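Local coordinates for N-acetyltransferase family protein (Bacillus anthracis, PDB 3LNB) that probably transfers an acetyl group from acetyl-coenzyme A to arylamines, inactivating the drug sulfamethoxazole in this way, at residues Glu69-Met74 / Lys248-Cys253; Arg184-Gly189 / Gly218-Leu223; Glu57-Met62 / Tyr150-Gly155. The protein carries 1 engineered substitution. All coordinates share one frame; numbering follows the deposited sequence.

In the fold
The three contacts tie together distant parts of the chain around the cofactor and the probable Cys-His-Asp triad, in what is consistent with the three-domain arylamine N-acetyltransferase fold. In chain order come 57-62 (contact 3), 69-74, 150-155, both segments of contact 2, and 248-253, so contacts 1 and 3 interlock while contact 2 is nested inside contact 1. Contact 3 joins the N-terminal helical bundle to the barrel-like sheet that contact 2 reaches further out; their centres are 20 Å apart, and they meet where Y219 approaches D153. Contact 1 belongs to the separate sheet of the alpha/beta lid beside coenzyme A, its nearest atoms about 7 Å from contact 3 and about 14 Å from contact 2.

Contact 1: residues Glu69-Met74 / Lys248-Cys253; sequences ENLDIM and KGAITC. With COA (coenzyme A), chain B.
With its CG placed between the backbone N and the carbonyl carbon (chi1 70°), N70 sends its amide across to the backbone of G249-I251. I251 turns CG1 anti to its own N (178°), leaving CG2 to lie against that amide at 3.6 Å from N70 CG; the two side chains cross at about a right angle. The amide is used at both ends. N70 OD1 accepts from I251 N at 2.9 Å, the donor tilted out of the carbonyl plane, while N70 ND2 gives to G249 O at 3.0 Å with the acceptor close to the amide plane. ND2 also binds F246 O, so three bonds fix the rotation of this buried group. A weak bond from N70 N to I251 O adds a backbone link next to the antiparallel, non-hydrogen-bonded pair E69-T252.

Beyond the amide, M74, bent at chi2 and chi3, lays SD over the face of the G249-A250 peptide, 3.2 Å from A250 N. Its CG and L71 CD2 both meet A250 CB, at 3.7 and 4.0 Å respectively. E69 OE2 receives L71 N at 2.9 Å, and OE1 forms a salt bridge with R95. On the ligand side, I251 CB lies 3.7 Å from N3A of coenzyme A, so the residue held by N70 also helps to line the adenine pocket.

The contact thus joins the start of helix 71-75 to the probable alpha/beta lid, pairing 68-69, the outermost strand on that side within the chain, with 252-256, while helix 283-294 packs against L71, A250 and T252.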
loop_
_atom_site.group_PDB
_atom_site.type_symbol
_atom_site.label_atom_id
_atom_site.label_comp_id
_atom_site.label_asym_id
_atom_site.label_seq_id
_atom_site.Cartn_x
_atom_site.Cartn_y
_atom_site.Cartn_z
ATOM N N GLU A 69 0.707 3.197 -7.499
ATOM C CA GLU A 69 0.814 4.295 -8.455
ATOM C C GLU A 69 -0.130 5.461 -8.206
ATOM O O GLU A 69 -1.152 5.323 -7.532
ATOM C CB GLU A 69 0.627 3.767 -9.885
ATOM C CG GLU A 69 -0.593 2.859 -10.098
ATOM C CD GLU A 69 -1.756 3.554 -10.805
ATOM O OE1 GLU A 69 -2.671 2.841 -11.282
ATOM O OE2 GLU A 69 -1.765 4.806 -10.878
ATOM N N ASN A 70 0.227 6.606 -8.785
ATOM C CA ASN A 70 -0.518 7.856 -8.652
ATOM C C ASN A 70 -0.867 8.430 -10.025
ATOM O O ASN A 70 -1.044 9.646 -10.162
ATOM C CB ASN A 70 0.356 8.875 -7.931
ATOM C CG ASN A 70 1.518 9.338 -8.790
ATOM O OD1 ASN A 70 1.953 8.623 -9.697
ATOM N ND2 ASN A 70 2.031 10.532 -8.511
ATOM N N LEU A 71 -0.964 7.567 -11.031
ATOM C CA LEU A 71 -1.247 8.011 -12.393
ATOM C C LEU A 71 -2.547 8.799 -12.597
ATOM O O LEU A 71 -2.616 9.637 -13.496
ATOM C CB LEU A 71 -1.200 6.820 -13.357
ATOM C CG LEU A 71 0.072 5.963 -13.276
ATOM C CD1 LEU A 71 0.026 4.912 -14.373
ATOM C CD2 LEU A 71 1.326 6.827 -13.431
ATOM N N ASP A 72 -3.569 8.540 -11.786
ATOM C CA ASP A 72 -4.822 9.284 -11.926
ATOM C C ASP A 72 -4.601 10.719 -11.471
ATOM O O ASP A 72 -5.165 11.658 -12.039
ATOM C CB ASP A 72 -5.944 8.645 -11.101
ATOM C CG ASP A 72 -6.609 7.480 -11.819
ATOM O OD1 ASP A 72 -6.273 7.222 -12.995
ATOM O OD2 ASP A 72 -7.474 6.822 -11.211
ATOM N N ILE A 73 -3.779 10.880 -10.436
ATOM C CA ILE A 73 -3.453 12.203 -9.923
ATOM C C ILE A 73 -2.720 12.942 -11.037
ATOM O O ILE A 73 -3.003 14.103 -11.310
ATOM C CB ILE A 73 -2.537 12.118 -8.664
ATOM C CG1 ILE A 73 -3.294 11.435 -7.519
ATOM C CG2 ILE A 73 -2.068 13.505 -8.256
ATOM C CD1 ILE A 73 -2.496 11.285 -6.240
ATOM N N MET A 74 -1.784 12.256 -11.684
ATOM C CA MET A 74 -1.024 12.851 -12.780
ATOM C C MET A 74 -1.928 13.193 -13.972
ATOM O O MET A 74 -1.795 14.255 -14.580
ATOM C CB MET A 74 0.075 11.888 -13.240
ATOM C CG MET A 74 1.137 11.598 -12.187
ATOM S SD MET A 74 2.132 13.054 -11.802
ATOM C CE MET A 74 1.248 13.763 -10.443
ATOM N N LYS A 248 3.669 15.595 -7.536
ATOM C CA LYS A 248 4.848 16.236 -8.113
ATOM C C LYS A 248 5.418 15.512 -9.328
ATOM O O LYS A 248 6.222 16.077 -10.075
ATOM C CB LYS A 248 5.952 16.332 -7.060
ATOM C CG LYS A 248 5.553 17.034 -5.786
ATOM C CD LYS A 248 5.303 18.513 -6.014
ATOM C CE LYS A 248 5.235 19.241 -4.680
ATOM N NZ LYS A 248 4.231 18.616 -3.769
ATOM N N GLY A 249 5.015 14.267 -9.522
ATOM C CA GLY A 249 5.529 13.497 -10.639
ATOM C C GLY A 249 5.009 12.077 -10.562
ATOM O O GLY A 249 4.709 11.576 -9.477
ATOM N N ALA A 250 4.906 11.422 -11.712
ATOM C CA ALA A 250 4.391 10.065 -11.759
ATOM C C ALA A 250 5.307 9.051 -11.093
ATOM O O ALA A 250 6.538 9.134 -11.192
ATOM C CB ALA A 250 4.131 9.658 -13.204
ATOM N N ILE A 251 4.690 8.100 -10.401
ATOM C CA ILE A 251 5.423 7.033 -9.745
ATOM C C ILE A 251 4.599 5.756 -9.869
ATOM O O ILE A 251 3.368 5.780 -9.757
ATOM C CB ILE A 251 5.690 7.339 -8.243
ATOM C CG1 ILE A 251 6.429 6.165 -7.581
ATOM C CG2 ILE A 251 4.377 7.559 -7.509
ATOM C CD1 ILE A 251 7.706 5.729 -8.282
ATOM N N THR A 252 5.283 4.656 -10.150
ATOM C CA THR A 252 4.652 3.349 -10.266
ATOM C C THR A 252 5.689 2.380 -9.729
ATOM O O THR A 252 6.838 2.361 -10.193
ATOM C CB THR A 252 4.296 2.991 -11.735
ATOM O OG1 THR A 252 3.360 3.950 -12.251
ATOM C CG2 THR A 252 3.653 1.607 -11.809
ATOM N N CYS A 253 5.289 1.604 -8.725
ATOM C CA CYS A 253 6.182 0.651 -8.082
ATOM C C CYS A 253 5.501 -0.691 -7.867
ATOM O O CYS A 253 4.293 -0.761 -7.667
ATOM C CB CYS A 253 6.648 1.204 -6.734
ATOM S SG CYS A 253 7.639 0.061 -5.740
HETATM N N1A COA B . 6.011 10.147 -4.843
HETATM C C2A COA B . 6.474 10.289 -6.072
HETATM N N3A COA B . 7.690 9.893 -6.407
HETATM C C4A COA B . 8.494 9.328 -5.497
HETATM C C5A COA B . 8.045 9.165 -4.194
HETATM C C6A COA B . 6.760 9.592 -3.879
HETATM N N6A COA B . 6.279 9.440 -2.648
HETATM N N7A COA B . 9.017 8.575 -3.506
HETATM C C8A COA B . 10.035 8.371 -4.338
HETATM N N9A COA B . 9.722 8.822 -5.552
HETATM C C1B COA B . 10.554 8.673 -6.769
HETATM C C2B COA B . 11.936 9.313 -6.644
HETATM O O2B COA B . 11.846 10.721 -6.880
HETATM C C3B COA B . 12.666 8.620 -7.794
HETATM O O3B COA B . 12.518 9.362 -9.008
HETATM P P3B COA B . 13.721 9.351 -10.077
HETATM O O7A COA B . 14.263 7.992 -10.301
HETATM O O8A COA B . 13.140 10.014 -11.423
HETATM O O9A COA B . 14.824 10.365 -9.488
HETATM C C4B COA B . 11.957 7.268 -7.905
HETATM O O4B COA B . 10.889 7.288 -6.942
HETATM C C5B COA B . 12.898 6.115 -7.561
HETATM O O5B COA B . 13.348 6.241 -6.211
HETATM P P1A COA B . 14.516 5.277 -5.671
HETATM O O1A COA B . 14.606 5.533 -4.085
HETATM O O2A COA B . 15.800 5.538 -6.358
HETATM O O3A COA B . 14.000 3.772 -5.917
HETATM P P2A COA B . 12.954 3.005 -4.964
HETATM O O4A COA B . 13.851 2.225 -3.879
HETATM O O5A COA B . 12.117 2.077 -5.758
HETATM O O6A COA B . 12.104 4.103 -4.149
HETATM C CBP COA B . 9.680 4.027 -3.739
HETATM C CCP COA B . 10.826 4.555 -4.608
HETATM C CDP COA B . 9.543 2.516 -3.932
HETATM C CEP COA B . 8.379 4.715 -4.159
HETATM C CAP COA B . 9.961 4.345 -2.268
HETATM O OAP COA B . 10.142 5.755 -2.113
HETATM C C9P COA B . 8.805 3.902 -1.369
HETATM O O9P COA B . 8.600 2.711 -1.137
HETATM N N8P COA B . 8.078 4.901 -0.872
HETATM C C7P COA B . 6.936 4.694 0.031
HETATM C C6P COA B . 5.782 5.625 -0.350
HETATM C C5P COA B . 4.761 5.733 0.786
HETATM O O5P COA B . 5.021 6.380 1.798
HETATM N N4P COA B . 3.602 5.109 0.589
HETATM C C3P COA B . 2.537 5.127 1.602
HETATM C C2P COA B . 1.760 6.445 1.560
HETATM S S1P COA B . 0.722 6.653 0.067
#

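Contact 2: residues Arg184-Gly189 / Gly218-Leu223; sequences RTTQKG and GYAFTL
T186 and K188 meet A220 where a beta-hairpin connection folds against a neighbouring strand. The connection, between strands 177-182 and 191-196, contains a type I turn from T186 to G189, and the turn packs on strand 216-225 of the same antiparallel sheet, probably the barrel-like domain of the family.

Hydrogen bonds shape the turn itself. The backbones of T186 and G189 bond in both directions, with T186 N to G189 O at 2.9 Å and G189 N to T186 O at 3.2 Å. T186 OG1 sits between its own N and carbonyl carbon (chi1 71°), from where it accepts K188 N at 3.0 Å; this is an ST turn.

Van der Waals contacts join the turn to the strand. A220 points its CB at the turn, 3.5 Å from T186 OG1 and 4.0 Å from K188 CB, and W132 packs on both A220 and K188. T222, its hydroxyl bonded to D224, rests CG2 3.8 Å from G189 CA. Between them, F221 points away from the turn, and its ring meets that of H191.

Charge and water complete the join. K188 bends at chi2 and leads its amino group away to a salt bridge with D135, tying the turn to strand 131-145. One water bridges the backbones, donating to K188 O at 3.0 Å and to A220 O at 3.2 Å.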
loop_
_atom_site.group_PDB
_atom_site.type_symbol
_atom_site.label_atom_id
_atom_site.label_comp_id
_atom_site.label_asym_id
_atom_site.label_seq_id
_atom_site.Cartn_x
_atom_site.Cartn_y
_atom_site.Cartn_z
ATOM N N ARG A 184 4.330 3.882 20.908
ATOM C CA ARG A 184 5.120 5.016 21.354
ATOM C C ARG A 184 4.418 6.266 20.871
ATOM O O ARG A 184 4.041 6.368 19.707
ATOM C CB ARG A 184 6.530 4.960 20.757
ATOM C CG ARG A 184 7.328 3.713 21.125
ATOM C CD ARG A 184 7.891 3.788 22.536
ATOM N NE ARG A 184 8.697 2.614 22.871
ATOM C CZ ARG A 184 8.203 1.420 23.195
ATOM N NH1 ARG A 184 9.027 0.417 23.479
ATOM N NH2 ARG A 184 6.889 1.224 23.250
ATOM N N THR A 185 4.230 7.214 21.774
ATOM C CA THR A 185 3.581 8.455 21.407
ATOM C C THR A 185 4.579 9.297 20.619
ATOM O O THR A 185 5.776 9.304 20.923
ATOM C CB THR A 185 3.135 9.235 22.658
ATOM O OG1 THR A 185 2.271 8.417 23.452
ATOM C CG2 THR A 185 2.393 10.495 22.254
ATOM N N THR A 186 4.083 9.978 19.588
ATOM C CA THR A 186 4.906 10.857 18.767
ATOM C C THR A 186 4.027 12.053 18.430
ATOM O O THR A 186 2.840 12.077 18.774
ATOM C CB THR A 186 5.336 10.216 17.423
ATOM O OG1 THR A 186 4.198 10.117 16.558
ATOM C CG2 THR A 186 5.924 8.835 17.641
ATOM N N GLN A 187 4.605 13.039 17.761
ATOM C CA GLN A 187 3.857 14.222 17.368
ATOM C C GLN A 187 2.680 13.854 16.471
ATOM O O GLN A 187 1.719 14.611 16.354
ATOM C CB GLN A 187 4.762 15.194 16.608
ATOM C CG GLN A 187 5.747 15.936 17.475
ATOM C CD GLN A 187 5.053 16.682 18.593
ATOM O OE1 GLN A 187 4.792 16.128 19.668
ATOM N NE2 GLN A 187 4.728 17.946 18.341
ATOM N N LYS A 188 2.751 12.691 15.834
ATOM C CA LYS A 188 1.686 12.311 14.922
ATOM C C LYS A 188 0.857 11.101 15.322
ATOM O O LYS A 188 0.012 10.661 14.547
ATOM C CB LYS A 188 2.267 12.097 13.522
ATOM C CG LYS A 188 3.110 13.268 13.012
ATOM C CD LYS A 188 2.302 14.562 12.921
ATOM C CE LYS A 188 3.139 15.699 12.325
ATOM N NZ LYS A 188 2.404 16.989 12.316
ATOM N N GLY A 189 1.074 10.567 16.520
ATOM C CA GLY A 189 0.292 9.410 16.915
ATOM C C GLY A 189 0.589 8.759 18.252
ATOM O O GLY A 189 1.307 9.306 19.090
ATOM N N GLY A 218 8.742 4.225 10.233
ATOM C CA GLY A 218 8.201 4.186 8.886
ATOM C C GLY A 218 7.069 5.193 8.920
ATOM O O GLY A 218 7.036 6.157 8.150
ATOM N N TYR A 219 6.133 4.965 9.834
ATOM C CA TYR A 219 5.013 5.876 10.014
ATOM C C TYR A 219 4.410 5.762 11.404
ATOM O O TYR A 219 4.581 4.758 12.099
ATOM C CB TYR A 219 3.915 5.645 8.965
ATOM C CG TYR A 219 3.403 4.224 8.868
ATOM C CD1 TYR A 219 3.861 3.372 7.863
ATOM C CD2 TYR A 219 2.458 3.732 9.774
ATOM C CE1 TYR A 219 3.394 2.071 7.753
ATOM C CE2 TYR A 219 1.980 2.421 9.675
ATOM C CZ TYR A 219 2.452 1.600 8.662
ATOM O OH TYR A 219 1.989 0.319 8.535
ATOM N N ALA A 220 3.733 6.830 11.803
ATOM C CA ALA A 220 3.057 6.894 13.081
ATOM C C ALA A 220 1.577 6.752 12.763
ATOM O O ALA A 220 1.157 7.017 11.637
ATOM C CB ALA A 220 3.320 8.235 13.745
ATOM N N PHE A 221 0.795 6.329 13.749
ATOM C CA PHE A 221 -0.646 6.183 13.579
ATOM C C PHE A 221 -1.353 6.090 14.927
ATOM O O PHE A 221 -0.708 6.000 15.974
ATOM C CB PHE A 221 -0.991 4.952 12.720
ATOM C CG PHE A 221 -0.616 3.633 13.341
ATOM C CD1 PHE A 221 0.693 3.160 13.283
ATOM C CD2 PHE A 221 -1.579 2.859 13.986
ATOM C CE1 PHE A 221 1.038 1.934 13.857
ATOM C CE2 PHE A 221 -1.242 1.630 14.566
ATOM C CZ PHE A 221 0.063 1.168 14.501
ATOM N N THR A 222 -2.681 6.147 14.884
ATOM C CA THR A 222 -3.514 6.049 16.081
ATOM C C THR A 222 -4.546 4.960 15.806
ATOM O O THR A 222 -4.585 4.401 14.709
ATOM C CB THR A 222 -4.268 7.365 16.375
ATOM O OG1 THR A 222 -5.288 7.562 15.389
ATOM C CG2 THR A 222 -3.315 8.549 16.350
ATOM N N LEU A 223 -5.377 4.654 16.793
ATOM C CA LEU A 223 -6.393 3.632 16.615
ATOM C C LEU A 223 -7.789 4.242 16.408
ATOM O O LEU A 223 -8.806 3.577 16.614
ATOM C CB LEU A 223 -6.382 2.660 17.810
ATOM C CG LEU A 223 -5.017 1.998 18.081
ATOM C CD1 LEU A 223 -5.137 1.002 19.216
ATOM C CD2 LEU A 223 -4.506 1.295 16.827
HETATM O O HOH W 1 -0.834 9.564 11.924
#

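Contact 3: residues Glu57-Met62 / Tyr150-Gly155; sequences EILLNM and YVIDAG
Helix 55-65 passes the end of strand 148-152 closest at L59 and A154, whose CA atoms are 6.3 Å apart, a separation that goes with the small A154, against which L59 and M62 pack. A helix of what is probably the N-terminal bundle here meets the point where a strand of the barrel-like sheet gives way to an Asx turn at D153.

A154 points its CB at the helix and receives two side chains. L59, with CG anti to its carbonyl carbon (chi1 -67°), reaches across so that CD2 lies 4.0 Å from A154 CB; L59 CD2 also touches I152 CG2 at 4.2 Å, the leucine and isoleucine crossing at about a right angle. In M62, one helical turn on, the bend at chi3 (76°) sets both CE and SD against A154 CB, at 3.8 and 3.9 Å. L106 of helix 99-112 touches both M62 and I152 and extends the apolar patch.

D153 points away from the helix. Its OD2 is hydrogen-bonded to H138 NE2, consistent with the Cys-His-Asp triad of this family, and Y219 OH adds a weak bond. N103 probably helps to position it, binding D153 OD1 through ND2 and A154 N through OD1. G155 touches coenzyme A, so the helix packs behind a turn that probably carries the triad aspartate. That turn is closed by G155 N, which meets D153 OD1 at 2.8 Å, nearly along the C-O axis of the carboxylate.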
loop_
_atom_site.group_PDB
_atom_site.type_symbol
_atom_site.label_atom_id
_atom_site.label_comp_id
_atom_site.label_asym_id
_atom_site.label_seq_id
_atom_site.Cartn_x
_atom_site.Cartn_y
_atom_site.Cartn_z
ATOM N N GLU A 57 -0.525 -14.869 2.075
ATOM C CA GLU A 57 -0.693 -15.118 0.654
ATOM C C GLU A 57 -1.387 -13.933 -0.002
ATOM O O GLU A 57 -1.030 -13.536 -1.106
ATOM C CB GLU A 57 -1.511 -16.393 0.444
ATOM C CG GLU A 57 -2.108 -16.534 -0.935
ATOM C CD GLU A 57 -2.739 -17.891 -1.153
ATOM O OE1 GLU A 57 -3.457 -18.375 -0.250
ATOM O OE2 GLU A 57 -2.516 -18.472 -2.236
ATOM N N ILE A 58 -2.375 -13.366 0.684
ATOM C CA ILE A 58 -3.096 -12.215 0.145
ATOM C C ILE A 58 -2.141 -11.040 -0.025
ATOM O O ILE A 58 -2.064 -10.449 -1.099
ATOM C CB ILE A 58 -4.255 -11.775 1.070
ATOM C CG1 ILE A 58 -5.289 -12.893 1.185
ATOM C CG2 ILE A 58 -4.922 -10.506 0.516
ATOM C CD1 ILE A 58 -5.983 -13.210 -0.112
ATOM N N LEU A 59 -1.410 -10.713 1.036
ATOM C CA LEU A 59 -0.467 -9.597 0.997
ATOM C C LEU A 59 0.630 -9.797 -0.037
ATOM O O LEU A 59 1.019 -8.859 -0.728
ATOM C CB LEU A 59 0.168 -9.389 2.375
ATOM C CG LEU A 59 -0.757 -8.909 3.494
ATOM C CD1 LEU A 59 -0.015 -8.954 4.831
ATOM C CD2 LEU A 59 -1.249 -7.496 3.179
ATOM N N LEU A 60 1.135 -11.020 -0.136
ATOM C CA LEU A 60 2.190 -11.324 -1.093
ATOM C C LEU A 60 1.743 -11.069 -2.533
ATOM O O LEU A 60 2.424 -10.376 -3.286
ATOM C CB LEU A 60 2.634 -12.784 -0.946
ATOM C CG LEU A 60 3.472 -13.360 -2.093
ATOM C CD1 LEU A 60 4.792 -12.604 -2.235
ATOM C CD2 LEU A 60 3.719 -14.831 -1.818
ATOM N N ASN A 61 0.600 -11.631 -2.911
ATOM C CA ASN A 61 0.097 -11.464 -4.268
ATOM C C ASN A 61 -0.214 -10.011 -4.598
ATOM O O ASN A 61 0.036 -9.564 -5.718
ATOM C CB ASN A 61 -1.129 -12.351 -4.489
ATOM C CG ASN A 61 -0.765 -13.828 -4.604
ATOM O OD1 ASN A 61 0.101 -14.328 -3.882
ATOM N ND2 ASN A 61 -1.435 -14.534 -5.508
ATOM N N MET A 62 -0.751 -9.273 -3.626
ATOM C CA MET A 62 -1.060 -7.866 -3.838
ATOM C C MET A 62 0.227 -7.125 -4.169
ATOM O O MET A 62 0.271 -6.338 -5.109
ATOM C CB MET A 62 -1.697 -7.240 -2.588
ATOM C CG MET A 62 -3.153 -7.635 -2.350
ATOM S SD MET A 62 -3.906 -6.711 -0.986
ATOM C CE MET A 62 -4.185 -5.118 -1.749
ATOM N N TYR A 150 -3.368 -6.565 14.913
ATOM C CA TYR A 150 -2.317 -6.598 13.908
ATOM C C TYR A 150 -2.481 -5.453 12.940
ATOM O O TYR A 150 -3.595 -4.993 12.683
ATOM C CB TYR A 150 -2.368 -7.882 13.085
ATOM C CG TYR A 150 -2.218 -9.154 13.869
ATOM C CD1 TYR A 150 -3.265 -9.644 14.643
ATOM C CD2 TYR A 150 -1.030 -9.882 13.822
ATOM C CE1 TYR A 150 -3.139 -10.831 15.352
ATOM C CE2 TYR A 150 -0.888 -11.069 14.525
ATOM C CZ TYR A 150 -1.948 -11.539 15.287
ATOM O OH TYR A 150 -1.823 -12.719 15.969
ATOM N N VAL A 151 -1.363 -4.986 12.404
ATOM C CA VAL A 151 -1.416 -3.945 11.391
ATOM C C VAL A 151 -1.400 -4.703 10.066
ATOM O O VAL A 151 -0.590 -5.611 9.869
ATOM C CB VAL A 151 -0.186 -2.998 11.442
ATOM C CG1 VAL A 151 -0.041 -2.249 10.104
ATOM C CG2 VAL A 151 -0.351 -1.998 12.584
ATOM N N ILE A 152 -2.320 -4.349 9.179
ATOM C CA ILE A 152 -2.397 -4.966 7.860
ATOM C C ILE A 152 -2.121 -3.806 6.919
ATOM O O ILE A 152 -2.907 -2.862 6.850
ATOM C CB ILE A 152 -3.806 -5.530 7.562
ATOM C CG1 ILE A 152 -4.218 -6.535 8.641
ATOM C CG2 ILE A 152 -3.811 -6.215 6.191
ATOM C CD1 ILE A 152 -3.304 -7.739 8.740
ATOM N N ASP A 153 -1.004 -3.864 6.205
ATOM C CA ASP A 153 -0.657 -2.772 5.309
ATOM C C ASP A 153 -0.130 -3.232 3.957
ATOM O O ASP A 153 0.937 -3.827 3.864
ATOM C CB ASP A 153 0.378 -1.871 5.985
ATOM C CG ASP A 153 0.628 -0.578 5.221
ATOM O OD1 ASP A 153 0.069 -0.400 4.116
ATOM O OD2 ASP A 153 1.393 0.263 5.742
ATOM N N ALA A 154 -0.891 -2.944 2.910
ATOM C CA ALA A 154 -0.498 -3.310 1.558
ATOM C C ALA A 154 -0.275 -2.046 0.741
ATOM O O ALA A 154 -0.200 -2.103 -0.485
ATOM C CB ALA A 154 -1.581 -4.161 0.910
ATOM N N GLY A 155 -0.166 -0.907 1.418
ATOM C CA GLY A 155 0.018 0.345 0.704
ATOM C C GLY A 155 1.325 1.093 0.910
ATOM O O GLY A 155 1.477 2.207 0.411
#